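Local coordinates for protein PA1221 (Pseudomonas aeruginosa, PDB 4DG8) that belongs to the AMP-binding (ANL) superfamily, combines that fold with a phosphopantetheine attachment region, and has adenosine monophosphate bound in this crystal structure, at residues 77-83 against 102-108; 167-171 against 213-219. One frame throughout, in Å; residues are numbered along the deposited sequence.

Contact 1 of 2, residues 77-83 against 102-108; sequences GVCLGVY and HHYLYID
Strands 79-83 and 103-106 are parallel neighbours in a beta-alpha-beta crossover through helix 88-99. Their segment axes approach to 4.5 Å at 40°, pairing Cys79, Leu80, Gly81 and Val82 with His103, Tyr104, Leu105 and Tyr106. The backbone ladder runs His103 N to Val78 O (3.0 Å), Leu80 N to His103 O (2.8 Å), Leu105 N to Leu80 O (2.9 Å), Val82 N to Leu105 O (2.9 Å) and Ile107 N to Val82 O (3.0 Å). His102 (chi1 m) makes a CH-pi contact, Val78 CG2 3.3 Å from the centroid of the His102 ring; its ND1 accepts Val78 N at 3.2 Å, while NE2 serves Tyr73 O. Toward helix 113-123, His103 (p) brings NE2 3.4 Å from Cys79 CB, and Cys79 (t) sets SG 3.7 Å from Leu105 CB. Gly81 fits because a CB would crowd Ile107 CG1. Leu80 (m) and Val82 (t) turn to helix 88-99; Tyr104 (p) swings its ring away, its OH hydrogen-bonded to Trp223 NE1. Tyr106 (t) leans forward to Tyr83, its OH 3.8 Å from Tyr83 CD1 and weakly hydrogen-bonded to Gly84 O. Backbone polarity is met within the sheet, leaving mainly apolar side chains for the helices.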
loop_
_atom_site.group_PDB
_atom_site.type_symbol
_atom_site.label_atom_id
_atom_site.label_comp_id
_atom_site.label_asym_id
_atom_site.label_seq_id
_atom_site.Cartn_x
_atom_site.Cartn_y
_atom_site.Cartn_z
ATOM N N GLY A 77 0.669 18.552 12.813
ATOM C CA GLY A 77 -0.441 18.359 11.899
ATOM C C GLY A 77 -0.245 18.753 10.444
ATOM O O GLY A 77 -1.209 18.771 9.660
ATOM N N VAL A 78 0.989 19.034 10.044
ATOM C CA VAL A 78 1.208 19.348 8.635
ATOM C C VAL A 78 1.637 18.143 7.806
ATOM O O VAL A 78 2.283 17.216 8.310
ATOM C CB VAL A 78 2.180 20.535 8.404
ATOM C CG1 VAL A 78 1.848 21.666 9.362
ATOM C CG2 VAL A 78 3.623 20.098 8.559
ATOM N N CYS A 79 1.214 18.150 6.543
ATOM C CA CYS A 79 1.647 17.166 5.561
ATOM C C CYS A 79 3.042 17.496 4.999
ATOM O O CYS A 79 3.308 18.616 4.570
ATOM C CB CYS A 79 0.630 17.067 4.405
ATOM S SG CYS A 79 1.084 15.835 3.172
ATOM N N LEU A 80 3.923 16.499 4.993
ATOM C CA LEU A 80 5.271 16.679 4.487
ATOM C C LEU A 80 5.607 15.577 3.493
ATOM O O LEU A 80 5.367 14.382 3.754
ATOM C CB LEU A 80 6.272 16.690 5.643
ATOM C CG LEU A 80 6.158 17.860 6.623
ATOM C CD1 LEU A 80 7.096 17.616 7.809
ATOM C CD2 LEU A 80 6.496 19.161 5.919
ATOM N N GLY A 81 6.189 15.981 2.364
ATOM C CA GLY A 81 6.486 15.067 1.279
ATOM C C GLY A 81 7.844 14.407 1.399
ATOM O O GLY A 81 8.761 14.979 1.976
ATOM N N VAL A 82 7.970 13.207 0.837
ATOM C CA VAL A 82 9.245 12.514 0.768
ATOM C C VAL A 82 9.439 11.977 -0.630
ATOM O O VAL A 82 8.551 11.300 -1.160
ATOM C CB VAL A 82 9.303 11.348 1.752
ATOM C CG1 VAL A 82 10.619 10.558 1.592
ATOM C CG2 VAL A 82 9.150 11.867 3.167
ATOM N N TYR A 83 10.580 12.305 -1.238
ATOM C CA TYR A 83 10.965 11.707 -2.516
ATOM C C TYR A 83 12.290 10.962 -2.407
ATOM O O TYR A 83 13.239 11.438 -1.782
ATOM C CB TYR A 83 11.031 12.759 -3.640
ATOM C CG TYR A 83 11.639 12.208 -4.927
ATOM C CD1 TYR A 83 10.928 11.335 -5.736
ATOM C CD2 TYR A 83 12.932 12.559 -5.322
ATOM C CE1 TYR A 83 11.477 10.822 -6.898
ATOM C CE2 TYR A 83 13.496 12.055 -6.495
ATOM C CZ TYR A 83 12.763 11.186 -7.274
ATOM O OH TYR A 83 13.313 10.672 -8.424
ATOM N N HIS A 102 3.937 15.603 12.458
ATOM C CA HIS A 102 3.506 15.765 11.082
ATOM C C HIS A 102 3.244 14.406 10.426
ATOM O O HIS A 102 3.507 13.360 11.024
ATOM C CB HIS A 102 4.558 16.587 10.326
ATOM C CG HIS A 102 4.798 17.934 10.930
ATOM N ND1 HIS A 102 3.793 18.669 11.517
ATOM C CD2 HIS A 102 5.932 18.661 11.080
ATOM C CE1 HIS A 102 4.288 19.803 11.981
ATOM N NE2 HIS A 102 5.583 19.824 11.729
ATOM N N HIS A 103 2.738 14.421 9.195
ATOM C CA HIS A 103 2.435 13.187 8.480
ATOM C C HIS A 103 3.091 13.180 7.109
ATOM O O HIS A 103 3.252 14.224 6.479
ATOM C CB HIS A 103 0.913 12.917 8.358
ATOM C CG HIS A 103 0.092 14.105 7.938
ATOM N ND1 HIS A 103 -0.379 15.037 8.835
ATOM C CD2 HIS A 103 -0.399 14.470 6.726
ATOM C CE1 HIS A 103 -1.100 15.946 8.197
ATOM N NE2 HIS A 103 -1.129 15.624 6.915
ATOM N N TYR A 104 3.447 11.991 6.637
ATOM C CA TYR A 104 4.227 11.896 5.417
ATOM C C TYR A 104 3.399 11.511 4.209
ATOM O O TYR A 104 2.345 10.876 4.315
ATOM C CB TYR A 104 5.459 10.974 5.559
ATOM C CG TYR A 104 5.212 9.520 5.921
ATOM C CD1 TYR A 104 4.808 8.593 4.954
ATOM C CD2 TYR A 104 5.455 9.051 7.226
ATOM C CE1 TYR A 104 4.617 7.227 5.280
ATOM C CE2 TYR A 104 5.271 7.685 7.560
ATOM C CZ TYR A 104 4.853 6.783 6.585
ATOM O OH TYR A 104 4.650 5.445 6.899
ATOM N N LEU A 105 3.877 11.968 3.064
ATOM C CA LEU A 105 3.260 11.675 1.774
ATOM C C LEU A 105 4.346 11.352 0.761
ATOM O O LEU A 105 5.309 12.126 0.620
ATOM C CB LEU A 105 2.514 12.921 1.305
ATOM C CG LEU A 105 2.059 12.958 -0.141
ATOM C CD1 LEU A 105 1.004 11.877 -0.401
ATOM C CD2 LEU A 105 1.527 14.357 -0.459
ATOM N N TYR A 106 4.207 10.244 0.035
ATOM C CA TYR A 106 5.148 9.995 -1.050
ATOM C C TYR A 106 4.914 10.916 -2.254
ATOM O O TYR A 106 3.793 11.080 -2.727
ATOM C CB TYR A 106 5.194 8.528 -1.520
ATOM C CG TYR A 106 6.446 8.306 -2.354
ATOM C CD1 TYR A 106 7.711 8.523 -1.790
ATOM C CD2 TYR A 106 6.378 7.943 -3.692
ATOM C CE1 TYR A 106 8.875 8.366 -2.522
ATOM C CE2 TYR A 106 7.549 7.774 -4.449
ATOM C CZ TYR A 106 8.791 7.999 -3.851
ATOM O OH TYR A 106 9.961 7.846 -4.555
ATOM N N ILE A 107 5.989 11.503 -2.759
ATOM C CA ILE A 107 5.900 12.304 -3.975
ATOM C C ILE A 107 6.934 11.800 -4.965
ATOM O O ILE A 107 8.130 11.793 -4.669
ATOM C CB ILE A 107 6.136 13.808 -3.700
ATOM C CG1 ILE A 107 5.040 14.380 -2.793
ATOM C CG2 ILE A 107 6.183 14.592 -5.018
ATOM C CD1 ILE A 107 3.668 14.444 -3.450
ATOM N N ASP A 108 6.479 11.358 -6.133
ATOM C CA ASP A 108 7.405 10.892 -7.148
ATOM C C ASP A 108 7.699 12.053 -8.093
ATOM O O ASP A 108 6.887 12.390 -8.955
ATOM C CB ASP A 108 6.779 9.710 -7.900
ATOM C CG ASP A 108 7.698 9.132 -8.947
ATOM O OD1 ASP A 108 8.714 9.776 -9.279
ATOM O OD2 ASP A 108 7.394 8.031 -9.453
#

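Contact 2 of 2, residues 167-171 against 213-219; sequences AYINF and LSFDAAT
A classic beta bulge marks strand 166-172 here: Ala167 and Tyr168 both face Cys184 of the antiparallel strand 180-185. Beyond the bulge the backbone is extended, and Tyr168 and Asn170 point their side chains toward the turn that leads into helix 217-226. The nearest CA atoms, those of Asn170 and Ser214, are 6.1 Å apart. Leu213 and Ser214 have phi/psi near -66/-7 and -78/-11, a tight turn whose backbone runs beside the Asn170 side chain, a compact polar group suited to lying against the peptide groups of this turn. Ser214 (chi1 p) turns away, and its OG is hydrogen-bonded to Tyr427 OH; the Tyr427 ring also meets that of Phe215, itself directed away from the strand. At Phe215 the chain extends (psi 140°), and Phe215 O then accepts Ala218 N at 3.0 Å as the chain coils into helix 217-226. Asp216 (p) comes back toward the strand: its CB is 3.6 Å from Tyr168 OH, its OD1 takes Thr316 N, and its side chain lies about 4 Å from bound AMP (nearest atoms), so the contact borders the ligand pocket. Thr219 (m), three residues on, places OG1 2.7 Å from Tyr168 OH, the long tyrosine (p) spanning the gap that a shorter residue would leave. A water finishes the link, accepting from Tyr168 OH at 2.7 Å and donating to Asp216 OD1 at 2.8 Å.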
loop_
_atom_site.group_PDB
_atom_site.type_symbol
_atom_site.label_atom_id
_atom_site.label_comp_id
_atom_site.label_asym_id
_atom_site.label_seq_id
_atom_site.Cartn_x
_atom_site.Cartn_y
_atom_site.Cartn_z
ATOM N N ALA A 167 -0.540 9.851 10.746
ATOM C CA ALA A 167 0.816 9.451 10.359
ATOM C C ALA A 167 1.174 9.689 8.874
ATOM O O ALA A 167 2.298 10.078 8.520
ATOM C CB ALA A 167 1.074 7.992 10.752
ATOM N N TYR A 168 0.240 9.402 7.987
ATOM C CA TYR A 168 0.553 9.561 6.567
ATOM C C TYR A 168 -0.674 9.688 5.693
ATOM O O TYR A 168 -1.796 9.387 6.116
ATOM C CB TYR A 168 1.486 8.440 6.054
ATOM C CG TYR A 168 0.907 7.043 6.060
ATOM C CD1 TYR A 168 0.016 6.626 5.075
ATOM C CD2 TYR A 168 1.291 6.120 7.024
ATOM C CE1 TYR A 168 -0.507 5.338 5.081
ATOM C CE2 TYR A 168 0.780 4.828 7.032
ATOM C CZ TYR A 168 -0.116 4.438 6.065
ATOM O OH TYR A 168 -0.608 3.140 6.087
ATOM N N ILE A 169 -0.445 10.134 4.467
ATOM C CA ILE A 169 -1.483 10.141 3.455
ATOM C C ILE A 169 -1.101 9.258 2.263
ATOM O O ILE A 169 0.022 9.320 1.774
ATOM C CB ILE A 169 -1.780 11.572 2.963
ATOM C CG1 ILE A 169 -2.383 12.384 4.103
ATOM C CG2 ILE A 169 -2.709 11.538 1.714
ATOM C CD1 ILE A 169 -2.585 13.841 3.802
ATOM N N ASN A 170 -2.038 8.430 1.806
ATOM C CA ASN A 170 -1.870 7.690 0.554
ATOM C C ASN A 170 -2.986 8.071 -0.389
ATOM O O ASN A 170 -4.163 8.043 -0.013
ATOM C CB ASN A 170 -1.909 6.176 0.770
ATOM C CG ASN A 170 -0.608 5.632 1.363
ATOM O OD1 ASN A 170 0.239 6.389 1.863
ATOM N ND2 ASN A 170 -0.451 4.310 1.321
ATOM N N PHE A 171 -2.644 8.414 -1.622
ATOM C CA PHE A 171 -3.687 8.818 -2.563
ATOM C C PHE A 171 -4.285 7.570 -3.218
ATOM O O PHE A 171 -3.560 6.616 -3.539
ATOM C CB PHE A 171 -3.133 9.766 -3.621
ATOM C CG PHE A 171 -3.173 11.220 -3.220
ATOM C CD1 PHE A 171 -4.355 11.937 -3.288
ATOM C CD2 PHE A 171 -2.029 11.868 -2.777
ATOM C CE1 PHE A 171 -4.396 13.283 -2.921
ATOM C CE2 PHE A 171 -2.063 13.217 -2.415
ATOM C CZ PHE A 171 -3.244 13.917 -2.481
ATOM N N LEU A 213 6.673 3.893 -1.125
ATOM C CA LEU A 213 5.822 4.528 -0.115
ATOM C C LEU A 213 4.432 4.973 -0.599
ATOM O O LEU A 213 3.617 5.436 0.194
ATOM C CB LEU A 213 6.535 5.715 0.519
ATOM C CG LEU A 213 7.725 5.429 1.421
ATOM C CD1 LEU A 213 8.533 6.732 1.609
ATOM C CD2 LEU A 213 7.257 4.820 2.761
ATOM N N SER A 214 4.168 4.872 -1.896
ATOM C CA SER A 214 2.837 5.195 -2.404
ATOM C C SER A 214 1.877 4.035 -2.119
ATOM O O SER A 214 0.659 4.169 -2.264
ATOM C CB SER A 214 2.905 5.505 -3.896
ATOM O OG SER A 214 3.641 4.497 -4.560
ATOM N N PHE A 215 2.426 2.898 -1.695
ATOM C CA PHE A 215 1.593 1.771 -1.272
ATOM C C PHE A 215 1.662 1.523 0.230
ATOM O O PHE A 215 2.755 1.517 0.820
ATOM C CB PHE A 215 2.031 0.496 -1.988
ATOM C CG PHE A 215 2.231 0.673 -3.459
ATOM C CD1 PHE A 215 1.164 0.536 -4.340
ATOM C CD2 PHE A 215 3.480 0.970 -3.965
ATOM C CE1 PHE A 215 1.346 0.705 -5.711
ATOM C CE2 PHE A 215 3.673 1.137 -5.331
ATOM C CZ PHE A 215 2.601 1.001 -6.210
ATOM N N ASP A 216 0.525 1.208 0.845
ATOM C CA ASP A 216 0.550 0.965 2.287
ATOM C C ASP A 216 1.084 -0.424 2.657
ATOM O O ASP A 216 1.126 -0.768 3.838
ATOM C CB ASP A 216 -0.788 1.282 3.002
ATOM C CG ASP A 216 -1.904 0.320 2.630
ATOM O OD1 ASP A 216 -3.022 0.482 3.164
ATOM O OD2 ASP A 216 -1.669 -0.593 1.810
ATOM N N ALA A 217 1.509 -1.209 1.665
ATOM C CA ALA A 217 2.299 -2.404 1.963
ATOM C C ALA A 217 3.593 -1.974 2.667
ATOM O O ALA A 217 4.119 -2.668 3.557
ATOM C CB ALA A 217 2.617 -3.207 0.674
ATOM N N ALA A 218 4.089 -0.813 2.257
ATOM C CA ALA A 218 5.264 -0.213 2.868
ATOM C C ALA A 218 5.106 -0.064 4.371
ATOM O O ALA A 218 6.064 -0.251 5.121
ATOM C CB ALA A 218 5.585 1.150 2.228
ATOM N N THR A 219 3.903 0.283 4.812
ATOM C CA THR A 219 3.658 0.446 6.243
ATOM C C THR A 219 4.055 -0.811 7.006
ATOM O O THR A 219 4.658 -0.749 8.097
ATOM C CB THR A 219 2.179 0.732 6.515
ATOM O OG1 THR A 219 1.771 1.857 5.725
ATOM C CG2 THR A 219 1.958 1.026 7.994
HETATM O O HOH W 1 -2.957 2.676 4.946
#

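Overall arrangement
Both contacts are buried and reach the same mixed sheet, in which strands 103-106 and 166-172 are neighbours; the centres of the two contacts lie about 10 Å apart. Tyr104 joins them directly: its N is 2.9 Å from Ala167 O and its O 2.9 Å from Ile169 N, probable hydrogen bonds. Contact 1 pairs strand with strand, so regular backbone bonds dominate and side chains fill the layers between sheet and helices. Contact 2 pairs a strand with a turn and a helix start, buries far less surface (215 against 718 Å²), and relies on hydroxyls, a carboxylate and water. It lies nearer the AMP, which is about 13 Å from the Tyr106 side chain of contact 1 (nearest atoms).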